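BvnE (Penicillium brevicompactum, PDB 6U9I) catalyses a stereoselective semipinacol rearrangement in the fungal assembly of brevianamides. Local coordinates at residues 34-38 with 63-67; 41-47 with 58-64; 116-120 with 131-135. Where two conformers were deposited one is given. Numbering follows the deposited sequence.

In the fold
Helix 14-31 leads into the short helix 34-37, where contact 1 begins. Contact 2 begins a few residues later, at Arg41. The chain then runs through strand 45-50. Strand 59-60 and the first turn of helix 61-74 close contact 2. Contact 2 opens inside contact 1, and both end on the start of helix 61-74, sharing Gln63 and Leu64. Contact 3 comes later, in series, as the hairpin of strands 110-122 and 129-136. It meets contact 2 where Val46 O lies 3.1 Å from Val132 N, probably hydrogen-bonded, between neighbouring parallel strands. Contacts 1 and 3 do not touch. Contact 1 joins two helices, contact 2 ties helix 61-74 to strand 45-50, and contact 3 pairs two strands.

Contact 1. Residues 34-38 with 63-67; sequences PDAMV and QLRTF
Residues 34-37 form a single, weakly bonded helical turn. Residues 63-67 lie in the early part of helix 61-74, with regular helical angles. The CA atoms come nearest at Pro34 and Arg65, 5.4 Å apart. Pro34 points toward the helix, and its CB lies 4.1 Å from Arg65 O and 4.2 Å from Arg65 CG. Asp35 has its CA-to-CB bond directed away, but with chi1 t its carboxylate comes back. OD1 of Asp35 accepts a hydrogen bond from Arg65 NH1 at 2.9 Å, as part of a salt bridge. Arg65 NH2 adds a weak bond to the same OD1 at 3.4 Å. Arg65 reaches this far with chi1 and chi2 both t and chi3 m. Met37 points sideways, and its side chain packs on Phe68 and Thr72 of helix 61-74. Val38 (chi1 m) leaves the turn and points toward the helix. Its CG1 meets Leu64 CD2 at 3.9 Å, and its CG2 lies over one face of the Arg65 guanidinium, 3.4 Å from NH2. This packs helix 34-37, just after helix 14-31, against the start of helix 61-74, apolar inside and charged outside. The salt bridge pairs the arginine charge while Val38 covers one flat face.

Contact 2. Residues 41-47 with 58-64; sequences RTEECVT and PLNNGQL
Segment 41-47 runs extended at Arg41 and Thr42, turns through a type I beta turn from Thr42 to Cys45, and continues as a strand. Segment 58-64 is extended to Asn60, then helical. Thr47 and Leu59 form an antiparallel hydrogen-bonded pair, CA atoms 5.3 Å apart. Thr47 N to Leu59 O and Leu59 N to Thr47 O both measure 2.9 Å. Asn60 is the N-cap, and with Gln63 it makes a capping box: Gln63 N to Asn60 OD1 is 2.8 Å and Asn60 N to Gln63 OE1 is 2.9 Å. Asn61 (chi1 m) bridges the segments. Its OD1 accepts from Arg41 NE at 2.5 Å, and its ND2 donates to Thr42 O at 2.9 Å. Arg41 (chi1 m, chi2 t, chi3 p) donates from NH2 to Thr47 OG1 at 2.9 Å, with Leu64 CD2 3.3 Å from that nitrogen over one guanidinium face. One water joins Glu43 O, Cys45 O and Asn61 N. This beta hairpin passes directly into helix 61-74, while Thr42 and Val46 bond to strand 129-136.

Contact 3. Residues 116-120 with 131-135; sequences YMVVL and DVIEF
Val118 lays its CG1 3.9 Å from Val132 CG1, and its CG2 is 4.0 Å from Glu134 CG. Leu120 (chi1 m, chi2 t) joins the same face, with CD2 3.7 Å from Val132 CG1. Trp25 of helix 14-31 covers Val118, Leu120 and Glu134 there. Both segments are extended throughout. Their axes come within 4.7 Å at 170°, so the strands are antiparallel. Met117 pairs with Phe135 and Val119 with Ile133 as hydrogen-bonded pairs. Val118 with Glu134 and Leu120 with Val132 are non-hydrogen-bonded pairs, CA atoms 4.7 Å apart. Four bonds, each 2.9 Å, hold the register: Met117 N to Phe135 O, Phe135 N to Met117 O, Val119 N to Ile133 O, and Ile133 N to Val119 O. Between them, Val118 CA lies 3.2 Å from Ile133 O in a CA-H...O contact. The other face carries Met117, Val119, Ile133 and Phe135. Val119 CB and Ile133 CB are 4.2 Å apart, and Met117 CB and Phe135 CB 4.3 Å. This face meets the second subunit: Met117 packs on Met117 of that subunit, and Val119 on its Ile89. Ile133 also lies near a bound glycerol, probably from the crystallisation liquor. Asp131 forms a salt bridge with Arg48 through OD1. Strand 96-107 bonds the outer edge of 116-120, and strand 45-50 bonds 131-135 through Val46 and Val132, so the hairpin lies inside the sheet. The four bonds pair the inward backbone groups, while largely apolar side chains pack on helix 14-31 on one face and on the second subunit on the other.

Contact 1. Residues 34-38 with 63-67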
loop_
_atom_site.group_PDB
_atom_site.type_symbol
_atom_site.label_atom_id
_atom_site.label_comp_id
_atom_site.label_asym_id
_atom_site.label_seq_id
_atom_site.Cartn_x
_atom_site.Cartn_y
_atom_site.Cartn_z
ATOM N N PRO A 34 10.235 14.564 17.313
ATOM C CA PRO A 34 10.788 13.200 17.370
ATOM C C PRO A 34 10.151 12.346 18.444
ATOM O O PRO A 34 9.829 11.175 18.199
ATOM C CB PRO A 34 12.277 13.451 17.638
ATOM C CG PRO A 34 12.543 14.749 16.930
ATOM C CD PRO A 34 11.290 15.583 17.179
ATOM N N ASP A 35 9.928 12.912 19.630
ATOM C CA ASP A 35 9.335 12.136 20.708
ATOM C C ASP A 35 7.931 11.674 20.349
ATOM O O ASP A 35 7.574 10.512 20.572
ATOM C CB ASP A 35 9.317 12.952 22.002
ATOM C CG ASP A 35 9.104 12.086 23.224
ATOM O OD1 ASP A 35 9.985 11.256 23.533
ATOM O OD2 ASP A 35 8.052 12.225 23.876
ATOM N N ALA A 36 7.117 12.564 19.781
ATOM C CA ALA A 36 5.753 12.166 19.443
ATOM C C ALA A 36 5.746 11.137 18.322
ATOM O O ALA A 36 4.903 10.232 18.300
ATOM C CB ALA A 36 4.932 13.392 19.045
ATOM N N MET A 37 6.672 11.265 17.381
ATOM C CA MET A 37 6.688 10.415 16.198
ATOM C C MET A 37 7.193 9.003 16.462
ATOM O O MET A 37 7.092 8.161 15.564
ATOM C CB MET A 37 7.531 11.079 15.111
ATOM C CG MET A 37 6.915 12.413 14.675
ATOM S SD MET A 37 7.996 13.447 13.690
ATOM C CE MET A 37 7.617 12.835 12.054
ATOM N N VAL A 38 7.737 8.724 17.644
ATOM C CA VAL A 38 8.073 7.359 18.032
ATOM C C VAL A 38 7.285 6.917 19.267
ATOM O O VAL A 38 7.637 5.936 19.905
ATOM C CB VAL A 38 9.591 7.197 18.246
ATOM C CG1 VAL A 38 10.358 7.625 16.989
ATOM C CG2 VAL A 38 10.065 7.975 19.480
ATOM N N GLN A 63 16.801 4.330 16.101
ATOM C CA GLN A 63 17.161 4.815 14.769
ATOM C C GLN A 63 16.106 5.761 14.214
ATOM O O GLN A 63 16.433 6.755 13.555
ATOM C CB GLN A 63 17.342 3.636 13.815
ATOM C CG GLN A 63 18.586 2.812 14.136
ATOM C CD GLN A 63 18.622 1.508 13.380
ATOM O OE1 GLN A 63 17.588 0.875 13.165
ATOM N NE2 GLN A 63 19.827 1.069 13.007
ATOM N N LEU A 64 14.837 5.434 14.434
ATOM C CA LEU A 64 13.748 6.255 13.921
ATOM C C LEU A 64 13.717 7.616 14.605
ATOM O O LEU A 64 13.509 8.645 13.946
ATOM C CB LEU A 64 12.426 5.517 14.113
ATOM C CG LEU A 64 11.174 6.070 13.443
ATOM C CD1 LEU A 64 11.288 6.027 11.926
ATOM C CD2 LEU A 64 9.958 5.297 13.941
ATOM N N ARG A 65 13.931 7.646 15.921
ATOM C CA ARG A 65 14.004 8.926 16.620
ATOM C C ARG A 65 15.116 9.796 16.037
ATOM O O ARG A 65 14.909 10.979 15.746
ATOM C CB ARG A 65 14.214 8.689 18.117
ATOM C CG ARG A 65 14.119 9.949 18.978
ATOM C CD ARG A 65 14.539 9.645 20.420
ATOM N NE ARG A 65 13.549 8.843 21.135
ATOM C CZ ARG A 65 12.537 9.353 21.838
ATOM N NH1 ARG A 65 12.375 10.670 21.919
ATOM N NH2 ARG A 65 11.688 8.546 22.462
ATOM N N THR A 66 16.296 9.210 15.818
ATOM C CA THR A 66 17.399 9.967 15.227
ATOM C C THR A 66 17.039 10.478 13.836
ATOM O O THR A 66 17.320 11.634 13.499
ATOM C CB THR A 66 18.656 9.094 15.169
ATOM O OG1 THR A 66 19.049 8.751 16.501
ATOM C CG2 THR A 66 19.799 9.826 14.462
ATOM N N PHE A 67 16.401 9.636 13.015
ATOM C CA PHE A 67 15.967 10.089 11.697
ATOM C C PHE A 67 15.028 11.279 11.814
ATOM O O PHE A 67 15.156 12.257 11.068
ATOM C CB PHE A 67 15.278 8.955 10.931
ATOM C CG PHE A 67 14.608 9.407 9.656
ATOM C CD1 PHE A 67 15.362 9.724 8.535
ATOM C CD2 PHE A 67 13.227 9.532 9.583
ATOM C CE1 PHE A 67 14.751 10.148 7.363
ATOM C CE2 PHE A 67 12.611 9.961 8.412
ATOM C CZ PHE A 67 13.378 10.263 7.303
#

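Contact 2. Residues 41-47 with 58-64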
loop_
_atom_site.group_PDB
_atom_site.type_symbol
_atom_site.label_atom_id
_atom_site.label_comp_id
_atom_site.label_asym_id
_atom_site.label_seq_id
_atom_site.Cartn_x
_atom_site.Cartn_y
_atom_site.Cartn_z
ATOM N N ARG A 41 4.857 2.847 20.935
ATOM C CA ARG A 41 5.415 1.710 20.221
ATOM C C ARG A 41 5.940 0.698 21.230
ATOM O O ARG A 41 6.366 1.067 22.331
ATOM C CB ARG A 41 6.549 2.142 19.269
ATOM C CG ARG A 41 6.078 2.867 18.004
ATOM C CD ARG A 41 7.190 3.662 17.312
ATOM N NE ARG A 41 8.300 2.838 16.823
ATOM C CZ ARG A 41 8.514 2.518 15.545
ATOM N NH1 ARG A 41 9.566 1.772 15.211
ATOM N NH2 ARG A 41 7.690 2.944 14.601
ATOM N N THR A 42 5.906 -0.578 20.854
ATOM C CA THR A 42 6.566 -1.595 21.669
ATOM C C THR A 42 8.082 -1.412 21.606
ATOM O O THR A 42 8.614 -0.721 20.738
ATOM C CB THR A 42 6.218 -3.005 21.194
ATOM O OG1 THR A 42 6.718 -3.176 19.861
ATOM C CG2 THR A 42 4.732 -3.255 21.237
ATOM N N GLU A 43 8.800 -2.085 22.518
ATOM C CA GLU A 43 10.246 -1.887 22.562
ATOM C C GLU A 43 10.933 -2.407 21.304
ATOM O O GLU A 43 11.930 -1.826 20.868
ATOM C CB GLU A 43 10.843 -2.543 23.813
ATOM C CG GLU A 43 10.275 -1.976 25.118
ATOM C CD GLU A 43 10.381 -0.452 25.196
ATOM O OE1 GLU A 43 9.409 0.190 25.657
ATOM O OE2 GLU A 43 11.437 0.102 24.806
ATOM N N GLU A 44 10.394 -3.458 20.689
ATOM C CA GLU A 44 11.009 -4.089 19.528
ATOM C C GLU A 44 10.460 -3.571 18.205
ATOM O O GLU A 44 10.885 -4.043 17.147
ATOM C CB GLU A 44 10.814 -5.603 19.599
ATOM C CG GLU A 44 11.271 -6.236 20.909
ATOM C CD GLU A 44 12.754 -6.545 20.925
ATOM O OE1 GLU A 44 13.272 -7.019 19.891
ATOM O OE2 GLU A 44 13.397 -6.319 21.976
ATOM N N CYS A 45 9.548 -2.604 18.244
ATOM C CA CYS A 45 8.922 -2.087 17.030
ATOM C C CYS A 45 9.947 -1.596 16.010
ATOM O O CYS A 45 10.905 -0.899 16.352
ATOM C CB CYS A 45 7.976 -0.946 17.404
ATOM S SG CYS A 45 6.891 -0.444 16.045
ATOM N N VAL A 46 9.739 -1.945 14.735
ATOM C CA VAL A 46 10.526 -1.341 13.665
ATOM C C VAL A 46 9.590 -0.717 12.640
ATOM O O VAL A 46 8.441 -1.135 12.482
ATOM C CB VAL A 46 11.481 -2.332 12.966
ATOM C CG1 VAL A 46 12.534 -2.847 13.951
ATOM C CG2 VAL A 46 10.706 -3.465 12.354
ATOM N N THR A 47 10.095 0.303 11.958
ATOM C CA THR A 47 9.466 0.870 10.776
ATOM C C THR A 47 10.217 0.332 9.565
ATOM O O THR A 47 11.449 0.439 9.499
ATOM C CB THR A 47 9.515 2.400 10.815
ATOM O OG1 THR A 47 8.634 2.878 11.845
ATOM C CG2 THR A 47 9.095 2.990 9.472
ATOM N N PRO A 58 14.952 -1.780 7.856
ATOM C CA PRO A 58 14.078 -1.250 8.913
ATOM C C PRO A 58 14.848 -0.421 9.928
ATOM O O PRO A 58 16.058 -0.583 10.129
ATOM C CB PRO A 58 13.504 -2.508 9.569
ATOM C CG PRO A 58 13.619 -3.581 8.516
ATOM C CD PRO A 58 14.880 -3.250 7.774
ATOM N N LEU A 59 14.112 0.463 10.595
ATOM C CA LEU A 59 14.641 1.316 11.650
ATOM C C LEU A 59 13.987 0.927 12.971
ATOM O O LEU A 59 12.757 0.850 13.055
ATOM C CB LEU A 59 14.371 2.794 11.350
ATOM C CG LEU A 59 15.013 3.445 10.120
ATOM C CD1 LEU A 59 14.268 3.088 8.838
ATOM C CD2 LEU A 59 15.061 4.966 10.296
ATOM N N ASN A 60 14.796 0.695 14.001
ATOM C CA ASN A 60 14.230 0.466 15.321
ATOM C C ASN A 60 13.881 1.815 15.949
ATOM O O ASN A 60 14.045 2.872 15.330
ATOM C CB ASN A 60 15.183 -0.369 16.189
ATOM C CG ASN A 60 16.526 0.303 16.420
ATOM O OD1 ASN A 60 16.623 1.525 16.479
ATOM N ND2 ASN A 60 17.573 -0.505 16.573
ATOM N N ASN A 61 13.367 1.782 17.182
ATOM C CA ASN A 61 12.853 3.007 17.801
ATOM C C ASN A 61 13.945 4.064 17.927
ATOM O O ASN A 61 13.702 5.253 17.676
ATOM C CB ASN A 61 12.262 2.704 19.180
ATOM C CG ASN A 61 10.968 1.914 19.116
ATOM O OD1 ASN A 61 10.262 1.932 18.111
ATOM N ND2 ASN A 61 10.639 1.228 20.212
ATOM N N GLY A 62 15.153 3.651 18.319
ATOM C CA GLY A 62 16.237 4.610 18.456
ATOM C C GLY A 62 16.694 5.180 17.127
ATOM O O GLY A 62 16.959 6.378 17.017
ATOM N N GLN A 63 16.801 4.330 16.101
ATOM C CA GLN A 63 17.161 4.815 14.769
ATOM C C GLN A 63 16.106 5.761 14.214
ATOM O O GLN A 63 16.433 6.755 13.555
ATOM C CB GLN A 63 17.342 3.636 13.815
ATOM C CG GLN A 63 18.586 2.812 14.136
ATOM C CD GLN A 63 18.622 1.508 13.380
ATOM O OE1 GLN A 63 17.588 0.875 13.165
ATOM N NE2 GLN A 63 19.827 1.069 13.007
ATOM N N LEU A 64 14.837 5.434 14.434
ATOM C CA LEU A 64 13.748 6.255 13.921
ATOM C C LEU A 64 13.717 7.616 14.605
ATOM O O LEU A 64 13.509 8.645 13.946
ATOM C CB LEU A 64 12.426 5.517 14.113
ATOM C CG LEU A 64 11.174 6.070 13.443
ATOM C CD1 LEU A 64 11.288 6.027 11.926
ATOM C CD2 LEU A 64 9.958 5.297 13.941
HETATM O O HOH W 1 12.648 -0.928 18.357
HETATM O O HOH W 2 12.788 1.124 22.424
#

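Contact 3. Residues 116-120 with 131-135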
loop_
_atom_site.group_PDB
_atom_site.type_symbol
_atom_site.label_atom_id
_atom_site.label_comp_id
_atom_site.label_asym_id
_atom_site.label_seq_id
_atom_site.Cartn_x
_atom_site.Cartn_y
_atom_site.Cartn_z
ATOM N N TYR A 116 1.529 7.158 0.384
ATOM C CA TYR A 116 1.972 5.897 0.968
ATOM C C TYR A 116 0.803 4.950 1.157
ATOM O O TYR A 116 -0.337 5.374 1.358
ATOM C CB TYR A 116 2.630 6.062 2.344
ATOM C CG TYR A 116 3.460 7.299 2.512
ATOM C CD1 TYR A 116 2.848 8.537 2.709
ATOM C CD2 TYR A 116 4.847 7.241 2.492
ATOM C CE1 TYR A 116 3.589 9.670 2.866
ATOM C CE2 TYR A 116 5.606 8.396 2.647
ATOM C CZ TYR A 116 4.969 9.597 2.836
ATOM O OH TYR A 116 5.690 10.767 3.004
ATOM N N MET A 117 1.118 3.660 1.151
ATOM C CA MET A 117 0.264 2.637 1.742
ATOM C C MET A 117 0.991 2.116 2.974
ATOM O O MET A 117 2.098 1.572 2.863
ATOM C CB MET A 117 -0.029 1.511 0.748
ATOM C CG MET A 117 -1.211 0.629 1.115
ATOM S SD MET A 117 -2.810 1.475 0.989
ATOM C CE MET A 117 -2.917 1.814 -0.761
ATOM N N VAL A 118 0.385 2.286 4.147
ATOM C CA VAL A 118 0.998 1.928 5.421
ATOM C C VAL A 118 0.247 0.748 6.023
ATOM O O VAL A 118 -0.986 0.684 5.961
ATOM C CB VAL A 118 1.000 3.150 6.367
ATOM C CG1 VAL A 118 1.258 2.750 7.808
ATOM C CG2 VAL A 118 2.032 4.173 5.884
ATOM N N VAL A 119 0.994 -0.201 6.596
ATOM C CA VAL A 119 0.418 -1.323 7.333
ATOM C C VAL A 119 0.927 -1.224 8.766
ATOM O O VAL A 119 2.123 -1.424 9.018
ATOM C CB VAL A 119 0.788 -2.681 6.726
ATOM C CG1 VAL A 119 0.125 -3.811 7.534
ATOM C CG2 VAL A 119 0.406 -2.740 5.241
ATOM N N LEU A 120 0.036 -0.867 9.690
ATOM C CA LEU A 120 0.333 -0.856 11.117
ATOM C C LEU A 120 -0.052 -2.206 11.711
ATOM O O LEU A 120 -1.146 -2.712 11.447
ATOM C CB LEU A 120 -0.443 0.256 11.827
ATOM C CG LEU A 120 -0.334 1.684 11.276
ATOM C CD1 LEU A 120 -1.219 2.637 12.075
ATOM C CD2 LEU A 120 1.092 2.145 11.353
ATOM N N ASP A 131 4.748 -2.897 14.674
ATOM C CA ASP A 131 5.374 -2.982 13.363
ATOM C C ASP A 131 4.704 -1.971 12.450
ATOM O O ASP A 131 3.494 -1.776 12.531
ATOM C CB ASP A 131 5.240 -4.380 12.753
ATOM C CG ASP A 131 6.041 -4.530 11.473
ATOM O OD1 ASP A 131 7.281 -4.653 11.577
ATOM O OD2 ASP A 131 5.450 -4.523 10.367
ATOM N N VAL A 132 5.494 -1.335 11.587
ATOM C CA VAL A 132 4.973 -0.472 10.525
ATOM C C VAL A 132 5.672 -0.826 9.228
ATOM O O VAL A 132 6.905 -0.808 9.172
ATOM C CB VAL A 132 5.210 1.020 10.809
ATOM C CG1 VAL A 132 4.475 1.850 9.780
ATOM C CG2 VAL A 132 4.779 1.369 12.174
ATOM N N ILE A 133 4.897 -1.099 8.176
ATOM C CA ILE A 133 5.426 -1.086 6.815
ATOM C C ILE A 133 4.980 0.209 6.174
ATOM O O ILE A 133 3.782 0.514 6.173
ATOM C CB ILE A 133 4.917 -2.264 5.977
ATOM C CG1 ILE A 133 5.286 -3.588 6.610
ATOM C CG2 ILE A 133 5.454 -2.139 4.530
ATOM C CD1 ILE A 133 4.587 -4.729 5.926
ATOM N N GLU A 134 5.920 0.959 5.618
ATOM C CA GLU A 134 5.616 2.226 4.955
ATOM C C GLU A 134 5.978 2.084 3.481
ATOM O O GLU A 134 7.140 2.244 3.095
ATOM C CB GLU A 134 6.357 3.383 5.617
ATOM C CG GLU A 134 5.839 3.696 7.004
ATOM C CD GLU A 134 6.638 4.768 7.715
ATOM O OE1 GLU A 134 7.731 5.131 7.227
ATOM O OE2 GLU A 134 6.169 5.245 8.771
ATOM N N PHE A 135 4.976 1.788 2.652
ATOM C CA PHE A 135 5.177 1.590 1.217
ATOM C C PHE A 135 4.982 2.939 0.524
ATOM O O PHE A 135 3.850 3.397 0.352
ATOM C CB PHE A 135 4.197 0.538 0.700
ATOM C CG PHE A 135 4.552 -0.035 -0.653
ATOM C CD1 PHE A 135 4.431 0.735 -1.805
ATOM C CD2 PHE A 135 4.958 -1.358 -0.772
ATOM C CE1 PHE A 135 4.747 0.210 -3.063
ATOM C CE2 PHE A 135 5.275 -1.895 -2.035
ATOM C CZ PHE A 135 5.179 -1.111 -3.170
HETATM O O HOH W 3 2.942 -3.932 9.868
#